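Local coordinates for transcriptional regulator, ROK family (Vibrio cholerae O1 biovar eltor, PDB 1Z05), which probably binds DNA as a transcriptional regulator linked to carbohydrate metabolism, and carries a bound zinc ion, at residues 42-47 against 57-62; 309-314 against 324-329; 336-341 against 365-370. All coordinates share one frame; numbering follows the deposited sequence. Where two conformers were deposited one is given.

Contact 1. Residues 42-47 against 57-62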
ATOM      1  N   GLY A  42      -9.912 -17.315  11.047  1.00 37.71           N
ATOM      2  CA  GLY A  42      -8.715 -16.552  11.423  1.00 37.44           C
ATOM      3  C   GLY A  42      -8.979 -15.469  12.460  1.00 36.49           C
ATOM      4  O   GLY A  42      -8.226 -15.326  13.415  1.00 37.40           O
ATOM      5  N   ARG A  43     -10.056 -14.709  12.276  1.00 36.50           N
ATOM      6  CA  ARG A  43     -10.449 -13.671  13.235  1.00 37.00           C
ATOM      7  C   ARG A  43     -10.669 -14.241  14.643  1.00 37.23           C
ATOM      8  O   ARG A  43     -10.190 -13.679  15.630  1.00 37.01           O
ATOM      9  CB  ARG A  43     -11.704 -12.944  12.756  1.00 36.26           C
ATOM     10  CG  ARG A  43     -11.450 -12.038  11.556  1.00 37.94           C
ATOM     11  CD  ARG A  43     -12.706 -11.271  11.123  1.00 40.25           C
ATOM     12  NE  ARG A  43     -13.059 -10.220  12.081  1.00 48.13           N
ATOM     13  CZ  ARG A  43     -14.218 -10.137  12.733  1.00 50.90           C
ATOM     14  NH1 ARG A  43     -15.180 -11.030  12.525  1.00 52.25           N
ATOM     15  NH2 ARG A  43     -14.423  -9.138  13.583  1.00 50.67           N
ATOM     16  N   VAL A  44     -11.390 -15.357  14.720  1.00 36.74           N
ATOM     17  CA  VAL A  44     -11.661 -16.022  15.999  1.00 37.37           C
ATOM     18  C   VAL A  44     -10.379 -16.580  16.625  1.00 36.44           C
ATOM     19  O   VAL A  44     -10.136 -16.405  17.817  1.00 36.68           O
ATOM     20  CB  VAL A  44     -12.734 -17.124  15.849  1.00 37.77           C
ATOM     21  CG1 VAL A  44     -12.790 -18.025  17.098  1.00 38.82           C
ATOM     22  CG2 VAL A  44     -14.094 -16.493  15.599  1.00 37.19           C
ATOM     23  N   TYR A  45      -9.560 -17.236  15.811  1.00 35.89           N
ATOM     24  CA  TYR A  45      -8.294 -17.800  16.287  1.00 35.42           C
ATOM     25  C   TYR A  45      -7.335 -16.729  16.828  1.00 35.01           C
ATOM     26  O   TYR A  45      -6.661 -16.937  17.857  1.00 35.44           O
ATOM     27  CB  TYR A  45      -7.636 -18.592  15.159  1.00 36.17           C
ATOM     28  CG  TYR A  45      -6.337 -19.221  15.556  1.00 36.09           C
ATOM     29  CD1 TYR A  45      -6.310 -20.492  16.146  1.00 37.32           C
ATOM     30  CD2 TYR A  45      -5.124 -18.554  15.354  1.00 35.97           C
ATOM     31  CE1 TYR A  45      -5.099 -21.087  16.519  1.00 38.12           C
ATOM     32  CE2 TYR A  45      -3.909 -19.141  15.736  1.00 36.72           C
ATOM     33  CZ  TYR A  45      -3.909 -20.402  16.316  1.00 36.96           C
ATOM     34  OH  TYR A  45      -2.720 -20.999  16.672  1.00 39.08           O
ATOM     35  N   LYS A  46      -7.263 -15.594  16.133  1.00 35.40           N
ATOM     36  CA  LYS A  46      -6.446 -14.455  16.592  1.00 35.05           C
ATOM     37  C   LYS A  46      -6.919 -13.917  17.948  1.00 35.46           C
ATOM     38  O   LYS A  46      -6.097 -13.611  18.821  1.00 34.65           O
ATOM     39  CB  LYS A  46      -6.407 -13.339  15.541  1.00 33.93           C
ATOM     40  CG  LYS A  46      -5.466 -12.188  15.900  1.00 36.26           C
ATOM     41  CD  LYS A  46      -5.543 -11.059  14.884  1.00 36.08           C
ATOM     42  CE  LYS A  46      -4.632  -9.904  15.261  1.00 35.10           C
ATOM     43  NZ  LYS A  46      -4.615  -8.905  14.154  1.00 37.00           N
ATOM     44  N   LEU A  47      -8.235 -13.805  18.127  1.00 35.32           N
ATOM     45  CA  LEU A  47      -8.787 -13.406  19.426  1.00 36.99           C
ATOM     46  C   LEU A  47      -8.389 -14.373  20.548  1.00 37.53           C
ATOM     47  O   LEU A  47      -7.949 -13.948  21.620  1.00 38.17           O
ATOM     48  CB  LEU A  47     -10.312 -13.267  19.352  1.00 36.47           C
ATOM     49  CG  LEU A  47     -10.848 -11.972  18.733  1.00 38.28           C
ATOM     50  CD1 LEU A  47     -12.361 -12.058  18.538  1.00 40.31           C
ATOM     51  CD2 LEU A  47     -10.478 -10.748  19.572  1.00 37.88           C
ATOM     52  N   ILE A  57     -19.066 -16.460  24.563  1.00 38.26           N
ATOM     53  CA  ILE A  57     -19.852 -15.223  24.586  1.00 38.53           C
ATOM     54  C   ILE A  57     -18.962 -13.977  24.366  1.00 38.86           C
ATOM     55  O   ILE A  57     -19.318 -13.099  23.581  1.00 38.03           O
ATOM     56  CB  ILE A  57     -20.824 -15.130  25.825  1.00 39.48           C
ATOM     57  CG1 ILE A  57     -21.866 -14.017  25.641  1.00 39.16           C
ATOM     58  CG2 ILE A  57     -20.076 -14.970  27.141  1.00 39.70           C
ATOM     59  CD1 ILE A  57     -22.903 -14.303  24.567  1.00 41.06           C
ATOM     60  N   ASP A  58     -17.797 -13.941  25.014  1.00 38.54           N
ATOM     61  CA  ASP A  58     -16.797 -12.884  24.791  1.00 39.77           C
ATOM     62  C   ASP A  58     -16.255 -12.855  23.352  1.00 38.29           C
ATOM     63  O   ASP A  58     -16.039 -11.778  22.784  1.00 36.09           O
ATOM     64  CB  ASP A  58     -15.629 -13.030  25.774  1.00 41.27           C
ATOM     65  CG  ASP A  58     -15.946 -12.484  27.162  1.00 46.72           C
ATOM     66  OD1 ASP A  58     -17.138 -12.307  27.499  1.00 51.11           O
ATOM     67  OD2 ASP A  58     -14.987 -12.234  27.928  1.00 52.10           O
ATOM     68  N   LEU A  59     -16.033 -14.033  22.770  1.00 37.77           N
ATOM     69  CA  LEU A  59     -15.641 -14.129  21.365  1.00 36.92           C
ATOM     70  C   LEU A  59     -16.742 -13.615  20.444  1.00 37.13           C
ATOM     71  O   LEU A  59     -16.468 -12.931  19.458  1.00 36.19           O
ATOM     72  CB  LEU A  59     -15.281 -15.570  20.987  1.00 37.56           C
ATOM     73  CG  LEU A  59     -13.946 -16.139  21.448  1.00 36.68           C
ATOM     74  CD1 LEU A  59     -13.952 -17.657  21.201  1.00 40.76           C
ATOM     75  CD2 LEU A  59     -12.767 -15.455  20.753  1.00 32.55           C
ATOM     76  N   SER A  60     -17.993 -13.926  20.778  1.00 36.97           N
ATOM     77  CA  SER A  60     -19.125 -13.428  20.015  1.00 37.02           C
ATOM     78  C   SER A  60     -19.211 -11.892  20.056  1.00 38.08           C
ATOM     79  O   SER A  60     -19.436 -11.247  19.025  1.00 36.92           O
ATOM     80  CB  SER A  60     -20.420 -14.074  20.515  1.00 37.66           C
ATOM     81  OG  SER A  60     -21.529 -13.594  19.795  1.00 36.63           O
ATOM     82  N   LYS A  61     -19.015 -11.310  21.239  1.00 38.63           N
ATOM     83  CA  LYS A  61     -19.057  -9.851  21.401  1.00 39.88           C
ATOM     84  C   LYS A  61     -17.895  -9.148  20.684  1.00 39.45           C
ATOM     85  O   LYS A  61     -18.103  -8.161  19.979  1.00 39.21           O
ATOM     86  CB  LYS A  61     -19.089  -9.458  22.882  1.00 40.34           C
ATOM     87  CG  LYS A  61     -20.244 -10.061  23.667  1.00 44.61           C
ATOM     88  CD  LYS A  61     -20.455  -9.353  24.999  1.00 49.98           C
ATOM     89  CE  LYS A  61     -21.419 -10.124  25.898  1.00 51.18           C
ATOM     90  NZ  LYS A  61     -22.800 -10.211  25.337  1.00 53.39           N
ATOM     91  N   GLU A  62     -16.682  -9.667  20.863  1.00 40.21           N
ATOM     92  CA  GLU A  62     -15.483  -9.085  20.259  1.00 41.57           C
ATOM     93  C   GLU A  62     -15.448  -9.193  18.731  1.00 41.07           C
ATOM     94  O   GLU A  62     -15.118  -8.221  18.055  1.00 41.99           O
ATOM     95  CB  GLU A  62     -14.208  -9.690  20.865  1.00 42.49           C
ATOM     96  CG  GLU A  62     -13.835  -9.135  22.245  1.00 47.25           C
ATOM     97  CD  GLU A  62     -13.181  -7.755  22.175  1.00 52.96           C
ATOM     98  OE1 GLU A  62     -12.036  -7.648  21.675  1.00 55.72           O
ATOM     99  OE2 GLU A  62     -13.811  -6.778  22.632  1.00 56.90           O
TER
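Val44 and Leu59 mark the nearest backbone approach of the two helical segments, 6.9 Å from CA to CA, where the short axes of 42-47 and 57-62 come within 10.5 Å and their N-to-C directions make an angle of 121°. No hydrogen bond joins the segments; Leu47 and Leu59 supply most of the 237 Å² of buried surface, with Glu62 adding a smaller share at the edge. In Leu59, CG lies beside the backbone N, anti to the carbonyl carbon (chi1 -75°), which carries the CD2 methyl to within 3.6 Å of Leu47 CB. The two leucines run past each other in opposite senses, so each lies alongside the other's chain instead of meeting end on. The other methyl of Leu59, CD1, is 4.3 Å from Val44 CG1, a looser touch, while CD2 also comes near the Val44 carbonyl O. Farther along, Leu47 CD1 approaches Glu62 CB at 3.8 Å. The aliphatic base of Glu62 does most of this touching, and the bend at chi2 (-78°) turns its chain while OE1 remains in loose contact with Leu47 CD2. Beyond the two segments, Val44 packs against Ile70 and Ile73 of helix 67-79, and Leu59 reaches Ile54 and Ile48. Arg43 NH2 hydrogen-bonds Ser63 O at the end of helix 56-63. Three consecutive helices, 35-51, 56-63 and 67-79, packed around these aliphatic side chains before strand 83-86, are consistent with the winged helix-turn-helix DNA-binding domain found in Mlc and related ROK repressors.

Contact 2. Residues 309-314 against 324-329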
ATOM      1  N   PRO A 309      44.236  10.281   8.322  1.00 34.38           N
ATOM      2  CA  PRO A 309      44.645   9.448   9.454  1.00 34.29           C
ATOM      3  C   PRO A 309      43.489   8.651  10.059  1.00 34.72           C
ATOM      4  O   PRO A 309      42.346   9.125  10.095  1.00 34.05           O
ATOM      5  CB  PRO A 309      45.204  10.463  10.458  1.00 34.54           C
ATOM      6  CG  PRO A 309      44.531  11.731  10.130  1.00 34.59           C
ATOM      7  CD  PRO A 309      44.237  11.715   8.662  1.00 34.00           C
ATOM      8  N   SER A 310      43.788   7.436  10.510  1.00 35.04           N
ATOM      9  CA  SER A 310      42.773   6.567  11.097  1.00 35.61           C
ATOM     10  C   SER A 310      43.433   5.396  11.782  1.00 36.10           C
ATOM     11  O   SER A 310      44.519   4.967  11.383  1.00 37.02           O
ATOM     12  CB  SER A 310      41.813   6.034  10.023  1.00 35.10           C
ATOM     13  OG  SER A 310      40.845   5.149  10.576  1.00 35.60           O
ATOM     14  N   CYS A 311      42.754   4.866  12.796  1.00 36.51           N
ATOM     15  CA  CYS A 311      43.163   3.633  13.451  1.00 37.53           C
ATOM     16  C   CYS A 311      42.956   2.415  12.535  1.00 38.38           C
ATOM     17  O   CYS A 311      43.452   1.328  12.822  1.00 38.76           O
ATOM     18  CB  CYS A 311      42.398   3.452  14.766  1.00 37.35           C
ATOM     19  SG  CYS A 311      40.617   3.166  14.596  1.00 41.16           S
ATOM     20  N   LEU A 312      42.215   2.608  11.444  1.00 38.38           N
ATOM     21  CA  LEU A 312      41.993   1.568  10.445  1.00 39.60           C
ATOM     22  C   LEU A 312      43.079   1.515   9.362  1.00 39.98           C
ATOM     23  O   LEU A 312      43.059   0.620   8.517  1.00 40.92           O
ATOM     24  CB  LEU A 312      40.615   1.751   9.782  1.00 39.07           C
ATOM     25  CG  LEU A 312      39.349   1.598  10.635  1.00 40.01           C
ATOM     26  CD1 LEU A 312      38.129   2.192   9.935  1.00 40.92           C
ATOM     27  CD2 LEU A 312      39.089   0.139  11.016  1.00 43.60           C
ATOM     28  N   ALA A 313      44.014   2.463   9.392  1.00 41.57           N
ATOM     29  CA  ALA A 313      45.009   2.636   8.324  1.00 43.83           C
ATOM     30  C   ALA A 313      46.057   1.521   8.212  1.00 46.12           C
ATOM     31  O   ALA A 313      46.838   1.496   7.250  1.00 46.77           O
ATOM     32  CB  ALA A 313      45.697   3.998   8.452  1.00 43.59           C
ATOM     33  N   THR A 314      46.084   0.614   9.188  1.00 47.53           N
ATOM     34  CA  THR A 314      47.009  -0.522   9.166  1.00 50.01           C
ATOM     35  C   THR A 314      46.258  -1.845   9.064  1.00 50.67           C
ATOM     36  O   THR A 314      46.873  -2.910   8.952  1.00 50.92           O
ATOM     37  CB  THR A 314      47.925  -0.556  10.417  1.00 50.01           C
ATOM     38  OG1 THR A 314      47.132  -0.401  11.600  1.00 52.29           O
ATOM     39  CG2 THR A 314      48.972   0.553  10.357  1.00 50.89           C
ATOM     40  N   CYS A 324      32.357   0.182  12.194  1.00 42.91           N
ATOM     41  CA  CYS A 324      31.421   0.486  13.276  1.00 43.67           C
ATOM     42  C   CYS A 324      32.078   0.485  14.642  1.00 43.23           C
ATOM     43  O   CYS A 324      31.734   1.305  15.491  1.00 44.67           O
ATOM     44  CB  CYS A 324      30.242  -0.484  13.263  1.00 43.97           C
ATOM     45  SG  CYS A 324      29.099  -0.167  11.939  1.00 49.08           S
ATOM     46  N   ALA A 325      33.023  -0.433  14.846  1.00 42.75           N
ATOM     47  CA  ALA A 325      33.767  -0.529  16.094  1.00 41.47           C
ATOM     48  C   ALA A 325      34.751   0.626  16.246  1.00 41.24           C
ATOM     49  O   ALA A 325      35.000   1.091  17.359  1.00 41.07           O
ATOM     50  CB  ALA A 325      34.497  -1.868  16.186  1.00 41.69           C
ATOM     51  N   ALA A 326      35.315   1.077  15.128  1.00 40.51           N
ATOM     52  CA  ALA A 326      36.216   2.227  15.133  1.00 40.53           C
ATOM     53  C   ALA A 326      35.447   3.514  15.438  1.00 40.28           C
ATOM     54  O   ALA A 326      35.886   4.325  16.259  1.00 40.77           O
ATOM     55  CB  ALA A 326      36.964   2.336  13.811  1.00 38.93           C
ATOM     56  N   ALA A 327      34.301   3.681  14.784  1.00 41.59           N
ATOM     57  CA  ALA A 327      33.425   4.839  14.980  1.00 43.24           C
ATOM     58  C   ALA A 327      32.894   4.902  16.410  1.00 45.15           C
ATOM     59  O   ALA A 327      33.016   5.930  17.076  1.00 45.28           O
ATOM     60  CB  ALA A 327      32.285   4.810  13.997  1.00 42.74           C
ATOM     61  N   ALA A 328      32.325   3.790  16.877  1.00 46.51           N
ATOM     62  CA  ALA A 328      31.876   3.661  18.264  1.00 47.50           C
ATOM     63  C   ALA A 328      32.985   3.985  19.259  1.00 47.31           C
ATOM     64  O   ALA A 328      32.722   4.565  20.312  1.00 48.60           O
ATOM     65  CB  ALA A 328      31.307   2.262  18.522  1.00 47.92           C
ATOM     66  N   ASP A 329      34.222   3.632  18.914  1.00 47.68           N
ATOM     67  CA  ASP A 329      35.371   3.863  19.793  1.00 47.73           C
ATOM     68  C   ASP A 329      36.053   5.220  19.555  1.00 46.27           C
ATOM     69  O   ASP A 329      37.109   5.505  20.124  1.00 45.80           O
ATOM     70  CB  ASP A 329      36.383   2.723  19.657  1.00 49.26           C
ATOM     71  CG  ASP A 329      36.896   2.223  21.006  1.00 54.26           C
ATOM     72  OD1 ASP A 329      37.568   2.996  21.728  1.00 56.57           O
ATOM     73  OD2 ASP A 329      36.628   1.046  21.340  1.00 58.99           O
TER
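Apolar contact alone connects 309-314 with 324-329, and it converges on one methyl group: Ala326 CB faces the turn and meets both Cys311 and Leu312. The sulfur of Cys311 lies 3.8 Å from Ala326 CB; a chi1 of 67°, which sets SG between the backbone N and the carbonyl carbon, is the rotation that lays it against the methyl. Leu312 meets the same methyl with its branch point, CG being 4.0 Å from Ala326 CB, while both terminal methyls stay at a similar range. The alanine therefore fits against the fork of the leucine. Only 96 Å² is buried in all, and the nearest CA pair, Cys311 and Ala326, is 7.3 Å apart.

The turn belongs to the loop that connects helix 293-305 to helix 320-328 in the ROK domain, and it folds back on the second of these helices. Polar interactions act within the turn and shape it. Residues 310-313 form a type I beta turn, with Ala313 N bonded to Ser310 O at 3.2 Å. An ST turn is superimposed on it: Ser310 OG accepts from Leu312 N at 3.0 Å, nearly straight at an N-H...O angle of 166°. A second shell comes from Asp331, just beyond helix 320-328, whose OD2 is hydrogen-bonded to Ser310 OG and whose OD1 is hydrogen-bonded to Cys311 N; one carboxylate thus links the turn to the chain that follows the helix.

Leu312 also touches Val300 and Ile304 of helix 293-305, as well as Ile318, whereas Ala326 rests on Ala334 of helix 332-356.

Contact 3. Residues 336-341 against 365-370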
ATOM      1  N   ASP A 336      33.156  10.067  10.824  1.00 31.38           N
ATOM      2  CA  ASP A 336      32.765  10.880   9.666  1.00 32.84           C
ATOM      3  C   ASP A 336      32.100  10.070   8.537  1.00 33.55           C
ATOM      4  O   ASP A 336      31.134  10.527   7.908  1.00 33.99           O
ATOM      5  CB  ASP A 336      33.973  11.643   9.122  1.00 31.51           C
ATOM      6  CG  ASP A 336      33.567  12.815   8.245  1.00 37.26           C
ATOM      7  OD1 ASP A 336      32.884  13.746   8.757  1.00 36.68           O
ATOM      8  OD2 ASP A 336      33.938  12.807   7.045  1.00 41.30           O
ATOM      9  N   VAL A 337      32.631   8.881   8.282  1.00 33.41           N
ATOM     10  CA  VAL A 337      32.052   7.958   7.296  1.00 33.44           C
ATOM     11  C   VAL A 337      30.628   7.526   7.703  1.00 33.50           C
ATOM     12  O   VAL A 337      29.710   7.548   6.882  1.00 34.93           O
ATOM     13  CB  VAL A 337      32.984   6.737   7.065  1.00 33.57           C
ATOM     14  CG1 VAL A 337      32.299   5.645   6.231  1.00 33.02           C
ATOM     15  CG2 VAL A 337      34.285   7.177   6.394  1.00 32.24           C
ATOM     16  N   ILE A 338      30.439   7.158   8.965  1.00 34.13           N
ATOM     17  CA  ILE A 338      29.101   6.794   9.465  1.00 34.25           C
ATOM     18  C   ILE A 338      28.095   7.957   9.430  1.00 33.13           C
ATOM     19  O   ILE A 338      26.900   7.758   9.141  1.00 31.13           O
ATOM     20  CB  ILE A 338      29.171   6.142  10.887  1.00 35.08           C
ATOM     21  CG1 ILE A 338      29.922   4.797  10.836  1.00 35.38           C
ATOM     22  CG2 ILE A 338      27.778   5.935  11.479  1.00 35.19           C
ATOM     23  CD1 ILE A 338      29.459   3.856   9.728  1.00 41.45           C
ATOM     24  N   GLN A 339      28.566   9.165   9.742  1.00 33.73           N
ATOM     25  CA  GLN A 339      27.704  10.356   9.698  1.00 34.34           C
ATOM     26  C   GLN A 339      27.254  10.651   8.270  1.00 34.31           C
ATOM     27  O   GLN A 339      26.079  10.921   8.041  1.00 35.39           O
ATOM     28  CB  GLN A 339      28.370  11.577  10.363  1.00 33.27           C
ATOM     29  CG  GLN A 339      28.495  11.424  11.874  1.00 33.91           C
ATOM     30  CD  GLN A 339      29.332  12.512  12.523  1.00 35.19           C
ATOM     31  OE1 GLN A 339      30.157  13.158  11.868  1.00 37.49           O
ATOM     32  NE2 GLN A 339      29.134  12.708  13.821  1.00 33.50           N
ATOM     33  N   GLN A 340      28.180  10.572   7.320  0.60 34.82           N
ATOM     34  CA  GLN A 340      27.857  10.748   5.906  0.60 36.09           C
ATOM     35  C   GLN A 340      26.825   9.721   5.416  0.60 35.60           C
ATOM     36  O   GLN A 340      25.899  10.064   4.684  0.60 35.16           O
ATOM     37  CB  GLN A 340      29.128  10.674   5.058  0.60 37.24           C
ATOM     38  CG  GLN A 340      28.915  11.022   3.596  0.60 38.15           C
ATOM     39  CD  GLN A 340      30.191  10.934   2.777  0.60 39.57           C
ATOM     40  OE1 GLN A 340      31.243  11.434   3.179  0.60 44.71           O
ATOM     41  NE2 GLN A 340      30.097  10.302   1.613  0.60 42.80           N
ATOM     42  N   LEU A 341      27.001   8.467   5.828  1.00 35.51           N
ATOM     43  CA  LEU A 341      26.027   7.408   5.560  1.00 35.79           C
ATOM     44  C   LEU A 341      24.646   7.782   6.109  1.00 34.97           C
ATOM     45  O   LEU A 341      23.644   7.657   5.405  1.00 36.01           O
ATOM     46  CB  LEU A 341      26.485   6.081   6.174  1.00 34.50           C
ATOM     47  CG  LEU A 341      25.498   4.906   6.104  1.00 36.17           C
ATOM     48  CD1 LEU A 341      25.172   4.508   4.672  1.00 34.87           C
ATOM     49  CD2 LEU A 341      26.058   3.708   6.865  1.00 37.15           C
ATOM     50  N   GLY A 365      20.310  -3.883  10.517  1.00 39.69           N
ATOM     51  CA  GLY A 365      21.582  -4.156   9.850  1.00 40.90           C
ATOM     52  C   GLY A 365      22.743  -4.042  10.813  1.00 40.41           C
ATOM     53  O   GLY A 365      22.581  -3.533  11.926  1.00 39.67           O
ATOM     54  N   VAL A 366      23.915  -4.512  10.385  1.00 40.76           N
ATOM     55  CA  VAL A 366      25.114  -4.493  11.226  1.00 41.01           C
ATOM     56  C   VAL A 366      25.491  -3.064  11.637  1.00 41.06           C
ATOM     57  O   VAL A 366      26.090  -2.844  12.694  1.00 39.54           O
ATOM     58  CB  VAL A 366      26.326  -5.243  10.576  1.00 42.05           C
ATOM     59  CG1 VAL A 366      25.979  -6.706  10.309  1.00 42.33           C
ATOM     60  CG2 VAL A 366      26.776  -4.574   9.294  1.00 44.54           C
ATOM     61  N   ILE A 367      25.099  -2.101  10.803  1.00 41.06           N
ATOM     62  CA  ILE A 367      25.321  -0.674  11.061  1.00 41.56           C
ATOM     63  C   ILE A 367      24.741  -0.181  12.401  1.00 40.82           C
ATOM     64  O   ILE A 367      25.113   0.894  12.893  1.00 41.60           O
ATOM     65  CB  ILE A 367      24.776   0.184   9.883  1.00 42.60           C
ATOM     66  CG1 ILE A 367      25.603   1.457   9.716  1.00 45.80           C
ATOM     67  CG2 ILE A 367      23.262   0.458  10.035  1.00 42.29           C
ATOM     68  CD1 ILE A 367      26.980   1.207   9.124  1.00 51.03           C
ATOM     69  N   ASN A 368      23.841  -0.962  12.994  1.00 39.42           N
ATOM     70  CA  ASN A 368      23.316  -0.646  14.322  1.00 38.78           C
ATOM     71  C   ASN A 368      24.374  -0.712  15.438  1.00 39.15           C
ATOM     72  O   ASN A 368      24.139  -0.234  16.555  1.00 38.09           O
ATOM     73  CB  ASN A 368      22.101  -1.510  14.661  1.00 38.40           C
ATOM     74  CG  ASN A 368      20.827  -0.990  14.035  1.00 41.51           C
ATOM     75  OD1 ASN A 368      20.568   0.216  14.033  1.00 41.00           O
ATOM     76  ND2 ASN A 368      20.012  -1.900  13.506  1.00 37.58           N
ATOM     77  N   GLN A 369      25.531  -1.292  15.125  0.50 38.93           N
ATOM     78  CA  GLN A 369      26.664  -1.325  16.053  0.50 39.50           C
ATOM     79  C   GLN A 369      27.308   0.055  16.213  0.50 39.18           C
ATOM     80  O   GLN A 369      28.101   0.279  17.129  0.50 39.28           O
ATOM     81  CB  GLN A 369      27.687  -2.379  15.613  0.50 39.12           C
ATOM     82  CG  GLN A 369      27.173  -3.811  15.777  0.50 39.15           C
ATOM     83  CD  GLN A 369      27.991  -4.849  15.020  0.50 40.44           C
ATOM     84  OE1 GLN A 369      29.082  -4.565  14.526  0.50 40.36           O
ATOM     85  NE2 GLN A 369      27.457  -6.066  14.929  0.50 41.42           N
ATOM     86  N   ALA A 370      26.950   0.975  15.322  1.00 39.01           N
ATOM     87  CA  ALA A 370      27.359   2.373  15.431  1.00 38.79           C
ATOM     88  C   ALA A 370      26.148   3.308  15.533  1.00 39.12           C
ATOM     89  O   ALA A 370      26.226   4.476  15.138  1.00 39.36           O
ATOM     90  CB  ALA A 370      28.239   2.758  14.242  1.00 38.84           C
TER
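Ile338 and Leu341 direct their outer methyls to Ile367 through different first torsions. In Ile338, CG1 lies beside the backbone N and anti to the carbonyl carbon (chi1 -65°), whereas Leu341 carries CG opposite its backbone N (chi1 174°). Ile367 has a chi1 of -149°, displaced from the staggered value, and its CG1 arm brings CD1 against the methyls of both. The resulting approaches are tip to tip: Ile367 CD1 is 3.7 Å from Ile338 CD1 and 3.5 Å from Leu341 CD2, the latter tighter than usual van der Waals contact. Leu341 CD2 also lies close to Ile367 CG1, so it covers the last bond of the isoleucine as well as its end. The other branch of Ile338 takes a separate partner, with CG2 at 4.2 Å from Ala370 CB.

These residues join helix 332-356 to the 3-10 segment 366-369, which follows strand 360-364, and to Ala370 at the N-cap position of helix 371-385. Leu374 of that helix touches both isoleucines, and Ile296 of helix 293-305 backs Leu341. All four contacting residues are buried. With no hydrogen bond or salt bridge across the 160 Å² interface, these hydrocarbon groups are held together by van der Waals packing, closest at the methyls of Leu341 and Ile367.

Along the chain the three contacts come in series, contact 1 first, then contact 2, then contact 3. Contact 1 stands apart: its centre is about 55 Å from that of contact 2 and about 45 Å from that of contact 3, on the opposite side of the chain's centre. Contacts 2 and 3, with centres about 12 Å apart, share a packed region of the ROK domain. Helix 320-328 bridges them, since Cys324 SG reaches Ile367 CD1 and Ala370 CB, both at 3.8 Å, and Ala327 CB lies near Ile338 CG1. Contact 1, in the probable DNA-binding part, touches neither: its nearest atoms are about 35 Å from contact 2 and about 26 Å from contact 3.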